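Local structure of mannosylglycerate hydrolase MGH1-like glycoside hydrolase domain-containing protein (Thermus thermophilus HB8, 4WVA) at residues T21-G26 / Y30-D35; F59-G64 / V73-S78; S36-L41 / W355-W360; L41-T44 / E49-W52. The protein hydrolyses the compatible solute mannosylglycerate to mannose and glycerate, and glucosylglycerate to glucose and glycerate, as a family GH63 glycoside hydrolase. One frame throughout, in Å; residues are numbered along the deposited sequence.

From the N terminus, contact 1 comes first, closing a tight loop as residues 21-26 pack on residues 30-35, where strand 31-32 runs into helix 33-43. The end of that helix then turns back on helix 48-62 in contact 4, and Thr21 of contact 1 hydrogen-bonds to its Trp43. Helix 48-62 ends in contact 2, against strand 72-74, which pairs with strand 31-32 and so ties contact 2 to contact 1. Contact 3 closes by far the longest loop, joining helix 33-43 to helix 356-368; contact 2 is nested inside it, and contact 4 shares Leu41 with contact 3.

Contact 1: residues T21-G26 / Y30-D35; sequences TVPAHG and YQWLWD
At Asp35 a chi1 of -63° turns CG away from the carbonyl carbon and lays the carboxylate across the pyrrolidine ring of Pro23 at about a right angle, with Asp35 OD2 3.3 Å from Pro23 CB. Trp32 adopts an unusual chi1 of -97°, and its CE3 comes within 3.7 Å of Pro23 CG. The third neighbour of the proline is backbone: Pro23 CD sits 3.3 Å from Tyr30 O, an oxygen that also lies in the plane of the Trp32 indole, at its edge. Val22 CA lies 3.6 Å from Tyr30 O, with its C-H pointing almost straight at that oxygen (159° at the hydrogen). Residues 30-35 pass from the short strand 31-32 into helix 33-43 of the (alpha/alpha)6 barrel, Trp32 being the N-cap residue, and Trp32 to Asp35 probably all contribute to the substrate site. An alanine in place of Pro23 lacks CG and CD, and would probably open a gap between the Trp32 indole, the Asp35 carboxylate and Tyr30 O. No direct hydrogen bond joins the segments; instead a water accepts from Trp32 N (2.9 Å from the water oxygen) and donates to Thr21 O, 2.8 Å away. Ser409, at the start of helix 409-418, anchors Val22 O, while Asp35 OD2 makes a weak hydrogen bond to a bound Tris molecule.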
loop_
_atom_site.group_PDB
_atom_site.type_symbol
_atom_site.label_atom_id
_atom_site.label_comp_id
_atom_site.label_asym_id
_atom_site.label_seq_id
_atom_site.Cartn_x
_atom_site.Cartn_y
_atom_site.Cartn_z
ATOM N N THR A 21 -26.963 26.396 -1.353
ATOM C CA THR A 21 -27.780 26.090 -0.203
ATOM C C THR A 21 -27.073 26.616 1.034
ATOM O O THR A 21 -25.884 26.354 1.246
ATOM C CB THR A 21 -27.973 24.566 -0.096
ATOM O OG1 THR A 21 -28.325 24.039 -1.384
ATOM C CG2 THR A 21 -29.019 24.227 0.921
ATOM N N VAL A 22 -27.758 27.416 1.834
ATOM C CA VAL A 22 -27.185 27.809 3.117
ATOM C C VAL A 22 -27.118 26.621 4.065
ATOM O O VAL A 22 -28.017 25.793 4.073
ATOM C CB VAL A 22 -27.938 28.960 3.804
ATOM C CG1 VAL A 22 -27.931 30.180 2.913
ATOM C CG2 VAL A 22 -29.351 28.569 4.232
ATOM N N PRO A 23 -26.041 26.525 4.862
ATOM C CA PRO A 23 -26.025 25.423 5.826
ATOM C C PRO A 23 -27.155 25.461 6.845
ATOM O O PRO A 23 -27.634 24.411 7.281
ATOM C CB PRO A 23 -24.656 25.559 6.499
ATOM C CG PRO A 23 -23.806 26.186 5.447
ATOM C CD PRO A 23 -24.710 27.140 4.721
ATOM N N ALA A 24 -27.575 26.668 7.231
ATOM C CA ALA A 24 -28.728 26.823 8.120
ATOM C C ALA A 24 -29.190 28.265 8.027
ATOM O O ALA A 24 -28.361 29.148 7.977
ATOM C CB ALA A 24 -28.369 26.488 9.548
ATOM N N HIS A 25 -30.506 28.469 7.970
ATOM C CA HIS A 25 -31.098 29.811 7.956
ATOM C C HIS A 25 -30.560 30.664 9.102
ATOM O O HIS A 25 -30.509 30.214 10.239
ATOM C CB HIS A 25 -32.625 29.725 8.092
ATOM C CG HIS A 25 -33.291 31.065 8.065
ATOM N ND1 HIS A 25 -33.666 31.726 9.212
ATOM C CD2 HIS A 25 -33.565 31.906 7.037
ATOM C CE1 HIS A 25 -34.184 32.900 8.893
ATOM N NE2 HIS A 25 -34.141 33.034 7.580
ATOM N N GLY A 26 -30.160 31.890 8.796
ATOM C CA GLY A 26 -29.752 32.850 9.821
ATOM C C GLY A 26 -28.335 32.632 10.311
ATOM O O GLY A 26 -27.477 33.521 10.184
ATOM N N TYR A 30 -24.709 32.030 4.069
ATOM C CA TYR A 30 -23.841 32.165 2.921
ATOM C C TYR A 30 -23.563 30.756 2.422
ATOM O O TYR A 30 -24.192 29.784 2.901
ATOM C CB TYR A 30 -22.504 32.848 3.288
ATOM C CG TYR A 30 -22.612 34.229 3.889
ATOM C CD1 TYR A 30 -23.040 35.297 3.109
ATOM C CD2 TYR A 30 -22.252 34.474 5.213
ATOM C CE1 TYR A 30 -23.125 36.576 3.642
ATOM C CE2 TYR A 30 -22.339 35.761 5.749
ATOM C CZ TYR A 30 -22.784 36.796 4.944
ATOM O OH TYR A 30 -22.877 38.098 5.443
ATOM N N GLN A 31 -22.670 30.636 1.449
ATOM C CA GLN A 31 -22.232 29.320 0.959
ATOM C C GLN A 31 -20.917 28.879 1.612
ATOM O O GLN A 31 -19.920 29.602 1.574
ATOM C CB GLN A 31 -22.081 29.328 -0.559
ATOM C CG GLN A 31 -21.602 28.002 -1.150
ATOM C CD GLN A 31 -21.735 27.859 -2.656
ATOM O OE1 GLN A 31 -21.975 26.744 -3.171
ATOM N NE2 GLN A 31 -21.536 28.940 -3.383
ATOM N N TRP A 32 -20.927 27.677 2.191
ATOM C CA TRP A 32 -19.726 27.084 2.792
ATOM C C TRP A 32 -19.204 25.936 1.911
ATOM O O TRP A 32 -19.975 25.229 1.281
ATOM C CB TRP A 32 -20.051 26.522 4.179
ATOM C CG TRP A 32 -19.718 27.417 5.323
ATOM C CD1 TRP A 32 -18.644 27.300 6.149
ATOM C CD2 TRP A 32 -20.448 28.559 5.789
ATOM N NE1 TRP A 32 -18.662 28.263 7.106
ATOM C CE2 TRP A 32 -19.757 29.058 6.913
ATOM C CE3 TRP A 32 -21.607 29.211 5.366
ATOM C CZ2 TRP A 32 -20.178 30.177 7.608
ATOM C CZ3 TRP A 32 -22.034 30.329 6.078
ATOM C CH2 TRP A 32 -21.321 30.799 7.167
ATOM N N LEU A 33 -17.887 25.775 1.889
ATOM C CA LEU A 33 -17.193 24.839 1.007
ATOM C C LEU A 33 -17.544 23.382 1.301
ATOM O O LEU A 33 -18.140 22.709 0.435
ATOM C CB LEU A 33 -15.683 25.070 1.115
ATOM C CG LEU A 33 -14.733 24.418 0.107
ATOM C CD1 LEU A 33 -13.335 24.995 0.333
ATOM C CD2 LEU A 33 -14.725 22.896 0.190
ATOM N N TRP A 34 -17.164 22.839 2.457
ATOM C CA TRP A 34 -17.426 21.393 2.610
ATOM C C TRP A 34 -18.919 21.111 2.778
ATOM O O TRP A 34 -19.389 20.087 2.301
ATOM C CB TRP A 34 -16.516 20.628 3.614
ATOM C CG TRP A 34 -16.753 20.777 5.088
ATOM C CD1 TRP A 34 -17.297 21.847 5.774
ATOM C CD2 TRP A 34 -16.360 19.822 6.093
ATOM N NE1 TRP A 34 -17.271 21.590 7.124
ATOM C CE2 TRP A 34 -16.711 20.351 7.335
ATOM C CE3 TRP A 34 -15.735 18.557 6.041
ATOM C CZ2 TRP A 34 -16.475 19.661 8.527
ATOM C CZ3 TRP A 34 -15.504 17.873 7.224
ATOM C CH2 TRP A 34 -15.867 18.427 8.445
ATOM N N ASP A 35 -19.681 22.073 3.309
ATOM C CA ASP A 35 -21.122 21.896 3.394
ATOM C C ASP A 35 -21.708 21.692 2.013
ATOM O O ASP A 35 -22.521 20.794 1.814
ATOM C CB ASP A 35 -21.814 23.094 4.058
ATOM C CG ASP A 35 -21.387 23.311 5.485
ATOM O OD1 ASP A 35 -20.178 23.589 5.719
ATOM O OD2 ASP A 35 -22.258 23.243 6.376
HETATM O O HOH W 1 -23.132 25.840 1.575
#

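Contact 2: residues F59-G64 / V73-S78; sequences FDYGQG and VFHEQS
Val73 meets the last turn of helix 48-62 with both of its methyl groups. CG2 of Val73 rests 3.6 Å from Gly62 CA, and its CG1 lies 3.7 Å from Tyr61 O and 4.0 Å from Tyr61 CB. Gly62 has no side chain here; a CB built on it would lie only 2.9 Å from Val73 CG2, a clash. Beside the valine, His75 brings CE1 to 3.8 Å from Tyr61 CB. The two rings form an offset edge-to-face pair, the imidazole edge turned to the phenol face, with centroids 5.9 Å apart and planes at 71°. Val73 also touches the imidazole: with CG1 anti to the backbone N (chi1 -175°), that methyl sits above one face of the His75 ring, toward its rim. Behind these side chains stand two pieces of backbone. On the helix side, Gln63 N bonds to Phe59 O and completes the final turn; on the other side, an inverse gamma turn centred on Phe74, with a weak bond from His75 N to Val73 O, bends the chain so that Val73 and His75 both reach Tyr61. Phe20 stacks on the imidazole, and Pro96 touches both Tyr61 and Val73. The contact thus seats the C-terminal end of helix 48-62 on strand 72-74, the middle strand of an antiparallel sheet flanked by strands 31-32 and 97-98.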
loop_
_atom_site.group_PDB
_atom_site.type_symbol
_atom_site.label_atom_id
_atom_site.label_comp_id
_atom_site.label_asym_id
_atom_site.label_seq_id
_atom_site.Cartn_x
_atom_site.Cartn_y
_atom_site.Cartn_z
ATOM N N PHE A 59 -17.402 27.089 -7.164
ATOM C CA PHE A 59 -16.186 27.415 -7.912
ATOM C C PHE A 59 -16.293 28.735 -8.650
ATOM O O PHE A 59 -15.365 29.570 -8.617
ATOM C CB PHE A 59 -15.813 26.293 -8.876
ATOM C CG PHE A 59 -15.088 25.167 -8.211
ATOM C CD1 PHE A 59 -13.718 25.216 -8.045
ATOM C CD2 PHE A 59 -15.781 24.083 -7.706
ATOM C CE1 PHE A 59 -13.041 24.190 -7.417
ATOM C CE2 PHE A 59 -15.112 23.054 -7.086
ATOM C CZ PHE A 59 -13.744 23.114 -6.925
ATOM N N ASP A 60 -17.424 28.942 -9.317
ATOM C CA ASP A 60 -17.586 30.146 -10.160
ATOM C C ASP A 60 -17.507 31.445 -9.358
ATOM O O ASP A 60 -16.890 32.426 -9.811
ATOM C CB ASP A 60 -18.912 30.088 -10.920
ATOM C CG ASP A 60 -18.868 29.176 -12.115
ATOM O OD1 ASP A 60 -17.773 28.834 -12.571
ATOM O OD2 ASP A 60 -19.950 28.816 -12.615
ATOM N N TYR A 61 -18.108 31.455 -8.175
ATOM C CA TYR A 61 -18.101 32.653 -7.327
ATOM C C TYR A 61 -17.086 32.644 -6.197
ATOM O O TYR A 61 -16.820 33.690 -5.601
ATOM C CB TYR A 61 -19.509 32.913 -6.786
ATOM C CG TYR A 61 -20.465 33.175 -7.901
ATOM C CD1 TYR A 61 -20.506 34.422 -8.517
ATOM C CD2 TYR A 61 -21.300 32.172 -8.380
ATOM C CE1 TYR A 61 -21.364 34.667 -9.570
ATOM C CE2 TYR A 61 -22.155 32.395 -9.441
ATOM C CZ TYR A 61 -22.188 33.653 -10.024
ATOM O OH TYR A 61 -23.043 33.902 -11.073
ATOM N N GLY A 62 -16.517 31.479 -5.893
ATOM C CA GLY A 62 -15.559 31.357 -4.794
ATOM C C GLY A 62 -14.100 31.298 -5.195
ATOM O O GLY A 62 -13.250 31.867 -4.521
ATOM N N GLN A 63 -13.771 30.603 -6.281
ATOM C CA GLN A 63 -12.363 30.285 -6.519
ATOM C C GLN A 63 -11.573 31.521 -6.907
ATOM O O GLN A 63 -11.961 32.245 -7.810
ATOM C CB GLN A 63 -12.189 29.198 -7.569
ATOM C CG GLN A 63 -10.775 28.670 -7.677
ATOM C CD GLN A 63 -10.696 27.445 -8.555
ATOM O OE1 GLN A 63 -11.382 27.345 -9.578
ATOM N NE2 GLN A 63 -9.847 26.507 -8.167
ATOM N N GLY A 64 -10.478 31.728 -6.188
ATOM C CA GLY A 64 -9.573 32.863 -6.424
ATOM C C GLY A 64 -8.666 32.622 -7.608
ATOM O O GLY A 64 -8.579 31.509 -8.167
ATOM N N VAL A 73 -18.217 31.747 0.641
ATOM C CA VAL A 73 -18.538 32.704 -0.400
ATOM C C VAL A 73 -19.676 33.576 0.139
ATOM O O VAL A 73 -20.790 33.082 0.406
ATOM C CB VAL A 73 -18.978 32.039 -1.718
ATOM C CG1 VAL A 73 -19.181 33.078 -2.803
ATOM C CG2 VAL A 73 -17.946 31.024 -2.179
ATOM N N PHE A 74 -19.389 34.863 0.300
ATOM C CA PHE A 74 -20.335 35.796 0.939
ATOM C C PHE A 74 -21.359 36.357 -0.069
ATOM O O PHE A 74 -21.454 37.585 -0.295
ATOM C CB PHE A 74 -19.581 36.935 1.649
ATOM C CG PHE A 74 -18.734 36.489 2.819
ATOM C CD1 PHE A 74 -19.324 35.942 3.946
ATOM C CD2 PHE A 74 -17.342 36.633 2.815
ATOM C CE1 PHE A 74 -18.563 35.555 5.042
ATOM C CE2 PHE A 74 -16.581 36.240 3.906
ATOM C CZ PHE A 74 -17.190 35.701 5.024
ATOM N N HIS A 75 -22.143 35.466 -0.665
ATOM C CA HIS A 75 -23.225 35.883 -1.549
ATOM C C HIS A 75 -24.143 36.900 -0.866
ATOM O O HIS A 75 -24.506 36.727 0.292
ATOM C CB HIS A 75 -24.097 34.705 -1.971
ATOM C CG HIS A 75 -23.359 33.602 -2.662
ATOM N ND1 HIS A 75 -22.921 33.688 -3.966
ATOM C CD2 HIS A 75 -22.982 32.377 -2.215
ATOM C CE1 HIS A 75 -22.329 32.555 -4.302
ATOM N NE2 HIS A 75 -22.361 31.742 -3.260
ATOM N N GLU A 76 -24.507 37.941 -1.615
ATOM C CA GLU A 76 -25.502 38.923 -1.165
ATOM C C GLU A 76 -26.891 38.283 -1.188
ATOM O O GLU A 76 -27.181 37.453 -2.057
ATOM C CB GLU A 76 -25.491 40.169 -2.065
ATOM C CG GLU A 76 -24.134 40.869 -2.143
ATOM C CD GLU A 76 -24.212 42.359 -2.485
ATOM O OE1 GLU A 76 -25.327 42.937 -2.481
ATOM O OE2 GLU A 76 -23.143 42.966 -2.740
ATOM N N GLN A 77 -27.731 38.661 -0.225
ATOM C CA GLN A 77 -29.107 38.158 -0.115
ATOM C C GLN A 77 -29.898 38.499 -1.367
ATOM O O GLN A 77 -29.811 39.612 -1.877
ATOM C CB GLN A 77 -29.805 38.769 1.121
ATOM C CG GLN A 77 -31.200 38.221 1.448
ATOM C CD GLN A 77 -31.213 36.752 1.879
ATOM O OE1 GLN A 77 -31.091 35.843 1.049
ATOM N NE2 GLN A 77 -31.391 36.515 3.179
ATOM N N SER A 78 -30.635 37.516 -1.875
ATOM C CA SER A 78 -31.510 37.711 -3.024
ATOM C C SER A 78 -32.923 37.303 -2.654
ATOM O O SER A 78 -33.138 36.531 -1.727
ATOM C CB SER A 78 -31.040 36.878 -4.204
ATOM O OG SER A 78 -31.086 35.511 -3.882
#

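Contact 3: residues S36-L41 / W355-W360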
loop_
_atom_site.group_PDB
_atom_site.type_symbol
_atom_site.label_atom_id
_atom_site.label_comp_id
_atom_site.label_asym_id
_atom_site.label_seq_id
_atom_site.Cartn_x
_atom_site.Cartn_y
_atom_site.Cartn_z
ATOM N N SER A 36 -21.332 22.540 1.054
ATOM C CA SER A 36 -21.930 22.450 -0.277
ATOM C C SER A 36 -21.641 21.093 -0.895
ATOM O O SER A 36 -22.468 20.551 -1.610
ATOM C CB SER A 36 -21.471 23.592 -1.189
ATOM O OG SER A 36 -22.301 24.730 -1.014
ATOM N N ALA A 37 -20.472 20.525 -0.595
ATOM C CA ALA A 37 -20.097 19.258 -1.179
ATOM C C ALA A 37 -21.031 18.174 -0.651
ATOM O O ALA A 37 -21.577 17.406 -1.436
ATOM C CB ALA A 37 -18.652 18.927 -0.873
ATOM N N PHE A 38 -21.230 18.123 0.662
ATOM C CA PHE A 38 -22.157 17.110 1.231
ATOM C C PHE A 38 -23.583 17.378 0.748
ATOM O O PHE A 38 -24.324 16.444 0.457
ATOM C CB PHE A 38 -22.134 17.056 2.760
ATOM C CG PHE A 38 -20.806 16.656 3.335
ATOM C CD1 PHE A 38 -20.320 15.358 3.178
ATOM C CD2 PHE A 38 -20.029 17.571 4.032
ATOM C CE1 PHE A 38 -19.097 14.997 3.701
ATOM C CE2 PHE A 38 -18.794 17.208 4.549
ATOM C CZ PHE A 38 -18.326 15.912 4.386
ATOM N N ILE A 39 -23.984 18.645 0.715
ATOM C CA ILE A 39 -25.345 19.003 0.320
ATOM C C ILE A 39 -25.659 18.555 -1.098
ATOM O O ILE A 39 -26.756 18.077 -1.354
ATOM C CB ILE A 39 -25.603 20.513 0.527
ATOM C CG1 ILE A 39 -25.592 20.847 2.023
ATOM C CG2 ILE A 39 -26.879 20.970 -0.184
ATOM C CD1 ILE A 39 -25.406 22.330 2.303
ATOM N N ALA A 40 -24.700 18.700 -2.017
ATOM C CA ALA A 40 -24.871 18.228 -3.394
ATOM C C ALA A 40 -25.281 16.759 -3.483
ATOM O O ALA A 40 -26.092 16.389 -4.331
ATOM C CB ALA A 40 -23.610 18.507 -4.219
ATOM N N LEU A 41 -24.755 15.916 -2.592
ATOM C CA LEU A 41 -25.177 14.507 -2.536
ATOM C C LEU A 41 -26.663 14.368 -2.224
ATOM O O LEU A 41 -27.346 13.493 -2.788
ATOM C CB LEU A 41 -24.341 13.735 -1.514
ATOM C CG LEU A 41 -22.851 13.577 -1.846
ATOM C CD1 LEU A 41 -22.076 12.939 -0.690
ATOM C CD2 LEU A 41 -22.669 12.785 -3.132
ATOM N N TRP A 355 -21.988 14.111 14.774
ATOM C CA TRP A 355 -22.184 14.846 13.534
ATOM C C TRP A 355 -22.505 13.887 12.407
ATOM O O TRP A 355 -21.846 12.868 12.213
ATOM C CB TRP A 355 -20.929 15.629 13.164
ATOM C CG TRP A 355 -20.624 16.786 14.079
ATOM C CD1 TRP A 355 -20.134 16.736 15.349
ATOM C CD2 TRP A 355 -20.777 18.163 13.761
ATOM N NE1 TRP A 355 -19.982 18.014 15.852
ATOM C CE2 TRP A 355 -20.361 18.908 14.891
ATOM C CE3 TRP A 355 -21.224 18.845 12.628
ATOM C CZ2 TRP A 355 -20.365 20.296 14.906
ATOM C CZ3 TRP A 355 -21.244 20.218 12.645
ATOM C CH2 TRP A 355 -20.809 20.935 13.776
ATOM N N ILE A 356 -23.493 14.244 11.610
ATOM C CA ILE A 356 -23.967 13.327 10.590
ATOM C C ILE A 356 -22.957 13.136 9.459
ATOM O O ILE A 356 -22.815 12.017 8.933
ATOM C CB ILE A 356 -25.332 13.786 10.029
ATOM C CG1 ILE A 356 -26.365 13.941 11.151
ATOM C CG2 ILE A 356 -25.862 12.821 8.989
ATOM C CD1 ILE A 356 -26.654 12.719 11.986
ATOM N N ASN A 357 -22.297 14.209 9.030
ATOM C CA ASN A 357 -21.320 14.079 7.953
ATOM C C ASN A 357 -20.136 13.152 8.309
ATOM O O ASN A 357 -19.655 12.376 7.465
ATOM C CB ASN A 357 -20.820 15.449 7.481
ATOM C CG ASN A 357 -19.949 16.148 8.507
ATOM O OD1 ASN A 357 -20.231 16.127 9.703
ATOM N ND2 ASN A 357 -18.886 16.790 8.038
ATOM N N VAL A 358 -19.678 13.242 9.556
ATOM C CA VAL A 358 -18.585 12.391 10.028
ATOM C C VAL A 358 -19.081 10.948 10.221
ATOM O O VAL A 358 -18.379 9.996 9.847
ATOM C CB VAL A 358 -17.912 12.966 11.293
ATOM C CG1 VAL A 358 -16.840 12.018 11.810
ATOM C CG2 VAL A 358 -17.313 14.331 10.966
ATOM N N ASN A 359 -20.284 10.756 10.767
ATOM C CA ASN A 359 -20.845 9.398 10.815
ATOM C C ASN A 359 -20.843 8.773 9.421
ATOM O O ASN A 359 -20.514 7.590 9.245
ATOM C CB ASN A 359 -22.295 9.375 11.329
ATOM C CG ASN A 359 -22.409 9.189 12.834
ATOM O OD1 ASN A 359 -23.307 8.440 13.342
ATOM N ND2 ASN A 359 -21.561 9.826 13.552
ATOM N N TRP A 360 -21.266 9.564 8.429
ATOM C CA TRP A 360 -21.331 9.092 7.047
ATOM C C TRP A 360 -19.940 8.734 6.481
ATOM O O TRP A 360 -19.754 7.618 5.955
ATOM C CB TRP A 360 -22.076 10.098 6.170
ATOM C CG TRP A 360 -22.104 9.654 4.739
ATOM C CD1 TRP A 360 -22.878 8.659 4.198
ATOM C CD2 TRP A 360 -21.289 10.154 3.686
ATOM N NE1 TRP A 360 -22.587 8.521 2.862
ATOM C CE2 TRP A 360 -21.615 9.420 2.524
ATOM C CE3 TRP A 360 -20.317 11.161 3.602
ATOM C CZ2 TRP A 360 -20.999 9.656 1.301
ATOM C CZ3 TRP A 360 -19.708 11.398 2.380
ATOM C CH2 TRP A 360 -20.052 10.644 1.246
#
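Phe38 and Asn357 make the one contact over a ring face. Asn357 CB stands almost straight above the centre of the Phe38 ring, 3.9 Å from the centroid, a CH-pi contact. Its amide is nearly perpendicular to the phenyl plane (86°), with Asn357 ND2 3.5 Å from Phe38 CE2; this is packing of the amide nitrogen against ring carbons, and no hydrogen bond crosses between the segments.

The remaining contacts are apolar and centre on Trp360. The extended chi1 of Trp360 (178°) carries its indole out to helix 33-43, where the six-membered ring meets two side chains. CZ3 of Trp360 lies at the edge of the Phe38 ring, near its plane, 3.9 Å from CE1 of Phe38. One turn further along, Leu41 CD1 approaches the indole obliquely, 3.6 Å from Trp360 CH2. Each helix therefore contributes a pair of residues three positions apart, Phe38 with Leu41 and Asn357 with Trp360, and these side chains span the gap between the axes of the short segments 36-41 and 356-360, which are 11.9 Å apart at closest approach and inclined at 71°.

The site is buried in the (alpha/alpha)6 barrel, where it joins helices more than 300 residues apart in sequence. Asn357 also lies beside Trp34 and Trp350, both probable substrate-binding residues, which is consistent with a place close behind the substrate pocket. Helix 409-418 adds Trp410, edge-to-face with Phe38, and Trp418, edge-to-face with Trp360, while helix 107-117 packs on Leu41 through Val110 and Tyr113.

Contact 4: residues L41-T44 / E49-W52; sequences LGWT and ERAW
One face of the Trp43 indole carries the side chain of Arg50 along its length. Arg50 CG lies over the six-membered ring, 3.8 Å from its centroid, in a CH-pi contact, and the bend at chi2 (62°) folds the chain so that the guanidinium comes down flat on the indole, planes 25° apart. In turn, Trp43 NE1 lies over one face of the guanidinium, toward its rim. CZ of Arg50 is 4.0 Å from the centroid of the five-membered ring of Trp43, a cation-pi stack. Polar partners fix both groups: Trp43 NE1 bonds to Thr21 OG1, while Arg50 forms a salt bridge with Glu54 and a hydrogen bond with Ser16. A leucine in place of Trp43 would probably leave the guanidinium without its flat bed and Thr21 OG1 without its indole N-H partner. Close by, Ala51 CB packs 3.8 Å from Trp43 CB and 4.0 Å from Thr44 CG2. The small alanine lets the backbones approach closely, with Trp43 CA only 4.8 Å from Ala51 CA. Thr44 OG1 turns back to donate to Leu41 O, 2.6 Å away. The contact closes the helical hairpin of helices 33-43 and 48-62, with helix 4-15 against Trp43 and helices 107-117 and 409-418 against Leu41 and Thr44.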
loop_
_atom_site.group_PDB
_atom_site.type_symbol
_atom_site.label_atom_id
_atom_site.label_comp_id
_atom_site.label_asym_id
_atom_site.label_seq_id
_atom_site.Cartn_x
_atom_site.Cartn_y
_atom_site.Cartn_z
ATOM N N LEU A 41 -24.755 15.916 -2.592
ATOM C CA LEU A 41 -25.177 14.507 -2.536
ATOM C C LEU A 41 -26.663 14.368 -2.224
ATOM O O LEU A 41 -27.346 13.493 -2.788
ATOM C CB LEU A 41 -24.341 13.735 -1.514
ATOM C CG LEU A 41 -22.851 13.577 -1.846
ATOM C CD1 LEU A 41 -22.076 12.939 -0.690
ATOM C CD2 LEU A 41 -22.669 12.785 -3.132
ATOM N N GLY A 42 -27.177 15.235 -1.350
ATOM C CA GLY A 42 -28.600 15.255 -1.055
ATOM C C GLY A 42 -29.432 15.646 -2.263
ATOM O O GLY A 42 -30.466 15.038 -2.532
ATOM N N TRP A 43 -28.975 16.663 -3.005
ATOM C CA TRP A 43 -29.709 17.120 -4.176
ATOM C C TRP A 43 -29.847 16.043 -5.268
ATOM O O TRP A 43 -30.783 16.098 -6.084
ATOM C CB TRP A 43 -29.085 18.396 -4.763
ATOM C CG TRP A 43 -29.362 19.630 -3.954
ATOM C CD1 TRP A 43 -28.441 20.429 -3.333
ATOM C CD2 TRP A 43 -30.639 20.215 -3.683
ATOM N NE1 TRP A 43 -29.071 21.469 -2.680
ATOM C CE2 TRP A 43 -30.418 21.366 -2.892
ATOM C CE3 TRP A 43 -31.953 19.893 -4.049
ATOM C CZ2 TRP A 43 -31.453 22.193 -2.463
ATOM C CZ3 TRP A 43 -32.976 20.709 -3.611
ATOM C CH2 TRP A 43 -32.725 21.846 -2.840
ATOM N N THR A 44 -28.958 15.050 -5.280
ATOM C CA THR A 44 -29.068 13.953 -6.272
ATOM C C THR A 44 -30.394 13.200 -6.112
ATOM O O THR A 44 -30.820 12.484 -7.029
ATOM C CB THR A 44 -27.933 12.898 -6.184
ATOM O OG1 THR A 44 -28.019 12.178 -4.949
ATOM C CG2 THR A 44 -26.562 13.519 -6.321
ATOM N N GLU A 49 -29.370 18.147 -11.945
ATOM C CA GLU A 49 -28.849 19.450 -12.344
ATOM C C GLU A 49 -28.586 20.325 -11.123
ATOM O O GLU A 49 -27.581 21.026 -11.073
ATOM C CB GLU A 49 -29.782 20.201 -13.306
ATOM C CG GLU A 49 -29.182 21.538 -13.793
ATOM C CD GLU A 49 -27.871 21.372 -14.575
ATOM O OE1 GLU A 49 -26.758 21.699 -14.061
ATOM O OE2 GLU A 49 -27.951 20.907 -15.728
ATOM N N ARG A 50 -29.499 20.282 -10.160
ATOM C CA ARG A 50 -29.386 21.070 -8.945
ATOM C C ARG A 50 -28.157 20.679 -8.125
ATOM O O ARG A 50 -27.513 21.547 -7.542
ATOM C CB ARG A 50 -30.664 20.932 -8.112
ATOM C CG ARG A 50 -30.670 21.744 -6.831
ATOM C CD ARG A 50 -30.577 23.227 -7.090
ATOM N NE ARG A 50 -30.580 23.992 -5.846
ATOM C CZ ARG A 50 -29.518 24.172 -5.056
ATOM N NH1 ARG A 50 -28.333 23.627 -5.367
ATOM N NH2 ARG A 50 -29.633 24.918 -3.962
ATOM N N ALA A 51 -27.823 19.384 -8.110
ATOM C CA ALA A 51 -26.625 18.891 -7.428
ATOM C C ALA A 51 -25.367 19.475 -8.069
ATOM O O ALA A 51 -24.487 19.960 -7.389
ATOM C CB ALA A 51 -26.598 17.378 -7.436
ATOM N N TRP A 52 -25.301 19.453 -9.393
ATOM C CA TRP A 52 -24.164 20.050 -10.085
ATOM C C TRP A 52 -24.090 21.550 -9.814
ATOM O O TRP A 52 -23.022 22.111 -9.587
ATOM C CB TRP A 52 -24.268 19.851 -11.582
ATOM C CG TRP A 52 -23.948 18.499 -12.088
ATOM C CD1 TRP A 52 -24.800 17.616 -12.646
ATOM C CD2 TRP A 52 -22.653 17.883 -12.116
ATOM N NE1 TRP A 52 -24.135 16.478 -13.022
ATOM C CE2 TRP A 52 -22.806 16.623 -12.715
ATOM C CE3 TRP A 52 -21.378 18.285 -11.707
ATOM C CZ2 TRP A 52 -21.730 15.753 -12.902
ATOM C CZ3 TRP A 52 -20.311 17.410 -11.890
ATOM C CH2 TRP A 52 -20.487 16.182 -12.491
#